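Local coordinates for phosphodiesterase (Candida albicans, PDB 6CPU), which belongs to the cyclic nucleotide phosphodiesterase family, carrying a largely helical HD-type domain with a zinc ion bound in it and a magnesium ion in the model, at residues D510-E514 and L515-L519; P469-V472 and S473-A477; K87-L90 and I91-F94. All coordinates share one frame; numbering follows the deposited sequence.

Contact 1: residues D510-E514 and L515-L519; sequences DVPHE and LREIL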
# COMPACT_ATOMS: atom_id res chain seq x y z
N ASP A 510 12.78 -14.96 -7.98
CA ASP A 510 12.55 -13.66 -8.60
C ASP A 510 11.55 -13.81 -9.72
O ASP A 510 11.50 -14.84 -10.38
CB ASP A 510 13.86 -13.08 -9.14
CG ASP A 510 14.92 -12.92 -8.07
OD1 ASP A 510 14.55 -12.82 -6.88
OD2 ASP A 510 16.12 -12.91 -8.42
N VAL A 511 10.74 -12.78 -9.92
CA VAL A 511 9.83 -12.72 -11.05
C VAL A 511 10.69 -12.55 -12.30
O VAL A 511 11.55 -11.69 -12.33
CB VAL A 511 8.86 -11.53 -10.91
CG1 VAL A 511 8.05 -11.34 -12.20
CG2 VAL A 511 7.93 -11.74 -9.71
N PRO A 512 10.45 -13.38 -13.34
CA PRO A 512 11.30 -13.25 -14.54
C PRO A 512 11.14 -11.92 -15.27
O PRO A 512 10.05 -11.34 -15.26
CB PRO A 512 10.82 -14.40 -15.43
CG PRO A 512 10.19 -15.38 -14.50
CD PRO A 512 9.55 -14.54 -13.44
N HIS A 513 12.22 -11.46 -15.89
CA HIS A 513 12.18 -10.23 -16.68
C HIS A 513 11.45 -10.43 -18.01
O HIS A 513 10.72 -9.55 -18.45
CB HIS A 513 13.60 -9.71 -16.94
CG HIS A 513 13.63 -8.35 -17.56
ND1 HIS A 513 13.77 -7.20 -16.81
CD2 HIS A 513 13.55 -7.95 -18.85
CE1 HIS A 513 13.77 -6.15 -17.62
NE2 HIS A 513 13.63 -6.58 -18.86
N GLU A 514 11.65 -11.58 -18.64
CA GLU A 514 11.15 -11.82 -19.99
C GLU A 514 9.86 -12.62 -20.00
O GLU A 514 9.73 -13.62 -19.29
CB GLU A 514 12.21 -12.56 -20.83
CG GLU A 514 13.58 -11.89 -20.88
CD GLU A 514 13.56 -10.50 -21.49
OE1 GLU A 514 12.59 -10.13 -22.19
OE2 GLU A 514 14.55 -9.76 -21.27
N LEU A 515 8.91 -12.17 -20.82
CA LEU A 515 7.64 -12.86 -21.03
C LEU A 515 7.83 -14.36 -21.26
O LEU A 515 7.11 -15.18 -20.68
CB LEU A 515 6.91 -12.24 -22.23
CG LEU A 515 5.51 -12.76 -22.58
CD1 LEU A 515 4.60 -12.78 -21.36
CD2 LEU A 515 4.92 -11.90 -23.68
N ARG A 516 8.81 -14.72 -22.08
CA ARG A 516 9.10 -16.11 -22.41
C ARG A 516 9.25 -16.98 -21.16
O ARG A 516 8.59 -18.01 -21.04
CB ARG A 516 10.37 -16.20 -23.27
CG ARG A 516 10.61 -17.55 -23.92
CD ARG A 516 11.88 -17.53 -24.76
NE ARG A 516 12.10 -18.81 -25.45
CZ ARG A 516 13.19 -19.12 -26.15
NH1 ARG A 516 14.19 -18.25 -26.27
NH2 ARG A 516 13.28 -20.31 -26.73
N GLU A 517 10.11 -16.56 -20.23
CA GLU A 517 10.37 -17.37 -19.03
C GLU A 517 9.16 -17.42 -18.10
O GLU A 517 8.97 -18.40 -17.38
CB GLU A 517 11.60 -16.87 -18.27
CG GLU A 517 12.24 -17.96 -17.41
CD GLU A 517 13.12 -17.41 -16.29
OE1 GLU A 517 13.74 -16.34 -16.47
OE2 GLU A 517 13.20 -18.07 -15.23
N ILE A 518 8.36 -16.36 -18.11
CA ILE A 518 7.12 -16.31 -17.32
C ILE A 518 6.16 -17.40 -17.78
O ILE A 518 5.59 -18.14 -16.97
CB ILE A 518 6.42 -14.93 -17.42
CG1 ILE A 518 7.28 -13.84 -16.76
CG2 ILE A 518 5.05 -14.98 -16.76
CD1 ILE A 518 6.78 -12.43 -17.02
N LEU A 519 5.98 -17.51 -19.10
CA LEU A 519 5.04 -18.48 -19.67
C LEU A 519 5.48 -19.92 -19.46
O LEU A 519 4.64 -20.82 -19.42
CB LEU A 519 4.80 -18.20 -21.15
CG LEU A 519 4.25 -16.81 -21.51
CD1 LEU A 519 4.25 -16.60 -23.01
CD2 LEU A 519 2.86 -16.58 -20.93
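Pro512 and Ile518 meet where an irregular loop turns into a helix, a worked example of how the residues just ahead of a helix can fold back on its first turn. The apolar part of the contact is the proline ring laid against the ethyl branch of the isoleucine: Pro512 CB lies 3.8 Å from Ile518 CG1, and CG of the same ring comes almost as near to it. With CG1 set beside the backbone N (chi1 -66°), the branch points back along the chain and carries Ile518 CD1 to 3.9 Å from Pro512 O.

A second group of contacts mixes apolar and charged atoms. The extended side chain of Glu517 runs across the proline at about a right angle, so that its aliphatic beginning and its carboxylate both border the ring, with Glu517 OE1 3.7 Å from Pro512 CB. This is van der Waals packing of a carboxylate whose residue is otherwise exposed.

The polar part belongs to the backbone. Glu514 is the N-cap residue, and its carbonyl opens the helical ladder: Ile518 N donates to Glu514 O over 3.3 Å. The N-H...O angle of that bond is 157°, while Glu517 N reaches the same oxygen only weakly, its angle falling to 121°.

Around this turn, Pro512 O accepts Gln475 NE2 and His513 O accepts Arg471 NH1, two bonds that tie the loop to helix 470-495. Val511 and Pro512 touch the same helix through Val479 and Met478. Leu515 packs between that helix and Phe564 of helix 552-569, and Leu519 extends the second interface onto Trp565 and Arg568.

Contact 2: residues P469-V472 and S473-A477; sequences PLRV and SAQWA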
# COMPACT_ATOMS: atom_id res chain seq x y z
N PRO A 469 1.48 -2.54 -20.89
CA PRO A 469 2.07 -3.36 -21.94
C PRO A 469 2.34 -4.80 -21.53
O PRO A 469 2.60 -5.10 -20.35
CB PRO A 469 3.37 -2.62 -22.26
CG PRO A 469 3.02 -1.19 -22.02
CD PRO A 469 2.13 -1.23 -20.79
N LEU A 470 2.27 -5.69 -22.51
CA LEU A 470 2.20 -7.13 -22.31
C LEU A 470 3.19 -7.73 -21.31
O LEU A 470 2.78 -8.52 -20.46
CB LEU A 470 2.36 -7.84 -23.66
CG LEU A 470 2.17 -9.36 -23.71
CD1 LEU A 470 0.82 -9.78 -23.13
CD2 LEU A 470 2.29 -9.83 -25.16
N ARG A 471 4.47 -7.37 -21.40
CA ARG A 471 5.48 -7.97 -20.54
C ARG A 471 5.24 -7.65 -19.06
O ARG A 471 5.33 -8.54 -18.20
CB ARG A 471 6.88 -7.49 -20.93
CG ARG A 471 8.02 -8.31 -20.34
CD ARG A 471 9.35 -7.74 -20.80
NE ARG A 471 9.45 -6.33 -20.41
CZ ARG A 471 9.74 -5.91 -19.18
NH1 ARG A 471 10.00 -6.77 -18.20
NH2 ARG A 471 9.78 -4.61 -18.93
N VAL A 472 4.94 -6.39 -18.78
CA VAL A 472 4.67 -5.94 -17.41
C VAL A 472 3.35 -6.54 -16.92
O VAL A 472 3.24 -6.94 -15.76
CB VAL A 472 4.59 -4.40 -17.33
CG1 VAL A 472 4.14 -3.94 -15.95
CG2 VAL A 472 5.95 -3.78 -17.67
N SER A 473 2.36 -6.60 -17.82
CA SER A 473 1.05 -7.15 -17.49
C SER A 473 1.18 -8.60 -17.06
O SER A 473 0.53 -9.03 -16.12
CB SER A 473 0.10 -7.02 -18.68
OG SER A 473 -1.23 -7.38 -18.34
N ALA A 474 2.06 -9.34 -17.74
CA ALA A 474 2.30 -10.74 -17.41
C ALA A 474 2.99 -10.92 -16.07
O ALA A 474 2.71 -11.87 -15.35
CB ALA A 474 3.12 -11.41 -18.50
N GLN A 475 3.93 -10.03 -15.75
CA GLN A 475 4.63 -10.09 -14.45
C GLN A 475 3.63 -9.96 -13.30
O GLN A 475 3.71 -10.69 -12.33
CB GLN A 475 5.68 -8.98 -14.35
CG GLN A 475 6.90 -9.19 -15.23
CD GLN A 475 7.90 -8.06 -15.12
OE1 GLN A 475 7.53 -6.89 -15.05
NE2 GLN A 475 9.18 -8.41 -15.11
N TRP A 476 2.70 -9.02 -13.44
CA TRP A 476 1.63 -8.82 -12.46
C TRP A 476 0.74 -10.06 -12.35
O TRP A 476 0.37 -10.46 -11.25
CB TRP A 476 0.78 -7.61 -12.82
CG TRP A 476 1.40 -6.30 -12.45
CD1 TRP A 476 1.84 -5.32 -13.30
CD2 TRP A 476 1.65 -5.82 -11.13
NE1 TRP A 476 2.35 -4.26 -12.59
CE2 TRP A 476 2.25 -4.55 -11.25
CE3 TRP A 476 1.44 -6.36 -9.86
CZ2 TRP A 476 2.63 -3.80 -10.14
CZ3 TRP A 476 1.82 -5.60 -8.75
CH2 TRP A 476 2.41 -4.34 -8.91
N ALA A 477 0.39 -10.66 -13.49
CA ALA A 477 -0.44 -11.87 -13.49
C ALA A 477 0.20 -12.99 -12.69
O ALA A 477 -0.49 -13.74 -12.00
CB ALA A 477 -0.69 -12.33 -14.93
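Val472 and Trp476, one helical turn apart, form the tight side of this contact. Their side chains run side by side in the same direction, and Val472 CG1 lies 3.8 Å from Trp476 CD1. The indole CG is placed beside its own backbone N (chi1 -79°), which brings CD1 to 3.3 Å from Val472 O, the carbonyl that also accepts Trp476 N at 3.2 Å. His223 meets the indole edge-to-face, and Phe273 adds another ring.

The looser side belongs to Arg471 and Gln475. They too point the same way, but their flat ends are turned 75° apart and meet only distantly, Arg471 NH1 standing 3.6 Å from Gln475 NE2. Each finds its polar partners elsewhere: Arg471 NH1 bonds to His513 O and NE forms a salt bridge with Asp309, while Gln475 NE2 bonds to Pro512 O. Arg471 is partly exposed, whereas Gln475 is buried.

Successive i to i+4 bonds begin at the N-cap residue Pro469, whose O accepts Ser473 N at 3.0 Å. These are the regular first two turns of helix 470-495 in the all-helical phosphodiesterase domain, with the Trp476 side chain about 9 Å from the bound zinc ion.

Contact 3: residues K87-L90 and I91-F94; sequences KSLL and IQFF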
# COMPACT_ATOMS: atom_id res chain seq x y z
N LYS A 87 8.36 6.84 24.54
CA LYS A 87 9.13 5.90 23.72
C LYS A 87 8.28 4.68 23.40
O LYS A 87 8.22 4.19 22.25
CB LYS A 87 10.41 5.45 24.44
CG LYS A 87 11.48 6.53 24.57
CD LYS A 87 12.86 5.91 24.68
CE LYS A 87 13.95 6.96 24.71
NZ LYS A 87 14.03 7.63 26.05
N SER A 88 7.60 4.19 24.43
CA SER A 88 6.72 3.05 24.33
C SER A 88 5.53 3.33 23.40
O SER A 88 5.17 2.48 22.58
CB SER A 88 6.25 2.66 25.73
OG SER A 88 5.40 1.54 25.72
N LEU A 89 4.94 4.51 23.54
CA LEU A 89 3.84 4.95 22.67
C LEU A 89 4.28 4.99 21.21
O LEU A 89 3.56 4.50 20.32
CB LEU A 89 3.33 6.33 23.10
CG LEU A 89 2.25 7.00 22.26
CD1 LEU A 89 1.04 6.10 22.15
CD2 LEU A 89 1.86 8.35 22.85
N LEU A 90 5.47 5.54 20.97
CA LEU A 90 6.03 5.62 19.62
C LEU A 90 6.17 4.22 18.98
O LEU A 90 5.74 4.01 17.86
CB LEU A 90 7.39 6.32 19.66
CG LEU A 90 7.98 6.83 18.34
CD1 LEU A 90 8.95 7.99 18.57
CD2 LEU A 90 8.70 5.72 17.58
N ILE A 91 6.78 3.29 19.69
CA ILE A 91 7.00 1.92 19.20
C ILE A 91 5.66 1.20 18.98
O ILE A 91 5.43 0.59 17.94
CB ILE A 91 7.89 1.13 20.19
CG1 ILE A 91 9.34 1.66 20.19
CG2 ILE A 91 7.90 -0.36 19.88
CD1 ILE A 91 10.00 1.75 18.83
N GLN A 92 4.78 1.28 19.98
CA GLN A 92 3.46 0.65 19.90
C GLN A 92 2.66 1.09 18.66
O GLN A 92 2.00 0.27 18.00
CB GLN A 92 2.68 0.99 21.17
CG GLN A 92 1.44 0.17 21.43
CD GLN A 92 0.66 0.67 22.64
OE1 GLN A 92 0.62 1.87 22.94
NE2 GLN A 92 0.04 -0.25 23.35
N PHE A 93 2.69 2.39 18.36
CA PHE A 93 1.87 2.96 17.30
C PHE A 93 2.54 2.85 15.94
O PHE A 93 1.95 2.35 14.99
CB PHE A 93 1.52 4.43 17.55
CG PHE A 93 0.65 5.03 16.48
CD1 PHE A 93 -0.70 4.72 16.43
CD2 PHE A 93 1.18 5.86 15.51
CE1 PHE A 93 -1.51 5.24 15.43
CE2 PHE A 93 0.38 6.39 14.51
CZ PHE A 93 -0.97 6.09 14.48
N PHE A 94 3.77 3.35 15.84
CA PHE A 94 4.44 3.39 14.53
C PHE A 94 5.00 2.05 14.10
O PHE A 94 5.22 1.86 12.92
CB PHE A 94 5.53 4.46 14.50
CG PHE A 94 4.99 5.85 14.68
CD1 PHE A 94 4.42 6.53 13.61
CD2 PHE A 94 5.02 6.46 15.92
CE1 PHE A 94 3.92 7.81 13.78
CE2 PHE A 94 4.51 7.73 16.09
CZ PHE A 94 3.96 8.41 15.03
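Leu90 and Phe94 illustrate how two large apolar residues spaced i to i+4 share one face of a helix. The leucine side chain can be followed outward. Leu90 CB stays close to the backbone, 3.1 Å from Ile91 N, as the next peptide demands. CG is set beside the carbonyl carbon (chi1 -165°), directed along the helix toward the following turn, and there it meets the phenyl ring, Leu90 CG lying 3.8 Å from Phe94 CD2. Of the two methyls, Leu90 CD2 turns to this side, approaching Phe94 CD2 at 4.1 Å and passing within 4.4 Å of Ile91 CD1.

The same ring carbon has a polar neighbour. Leu90 O sits at the edge of the phenyl ring, near its plane, 3.2 Å from Phe94 CD2, while also accepting Phe94 N at 2.9 Å. Backbone and ring thus gather round one carbonyl. One face of the Phe94 ring is covered by Phe93, whose CD2 stands 3.6 Å above the plane, over its centre; Phe93 in turn presents its edge there, and its own ring takes part in a cation-pi contact with Lys389.

Leu90 also touches Ile29 of helix 25-34, Ile91 packs on that helix and on strand 100-103, and Phe94 reaches Met190 of helix 177-193. With Leu90, Ile91, Phe93 and Phe94 buried and Gln92 on the exposed side, helix 84-94 is largely buried here, wedged between helix 25-34 and strand 100-103 of the N-terminal parallel sheet on one side and helix 177-193 on the other.

How the contacts relate
From the N terminus, contact 3 comes first, within helix 84-94, which precedes strand 100-103 at one edge of the N-terminal parallel sheet. Contact 2 follows at the start of helix 470-495, and contact 1 at the loop leading into helix 515-521. The three are in series: each spans one continuous stretch, closing a helical turn or a turn into a helix, and none nests in or crosses another. Contacts 1 and 2 touch, with their centres 9 Å apart, so that the loop and short helix come back against the beginning of the longer helix. Contact 3 stands apart, about 40 Å from contact 2 between centres, on the opposite side of the chain's centre.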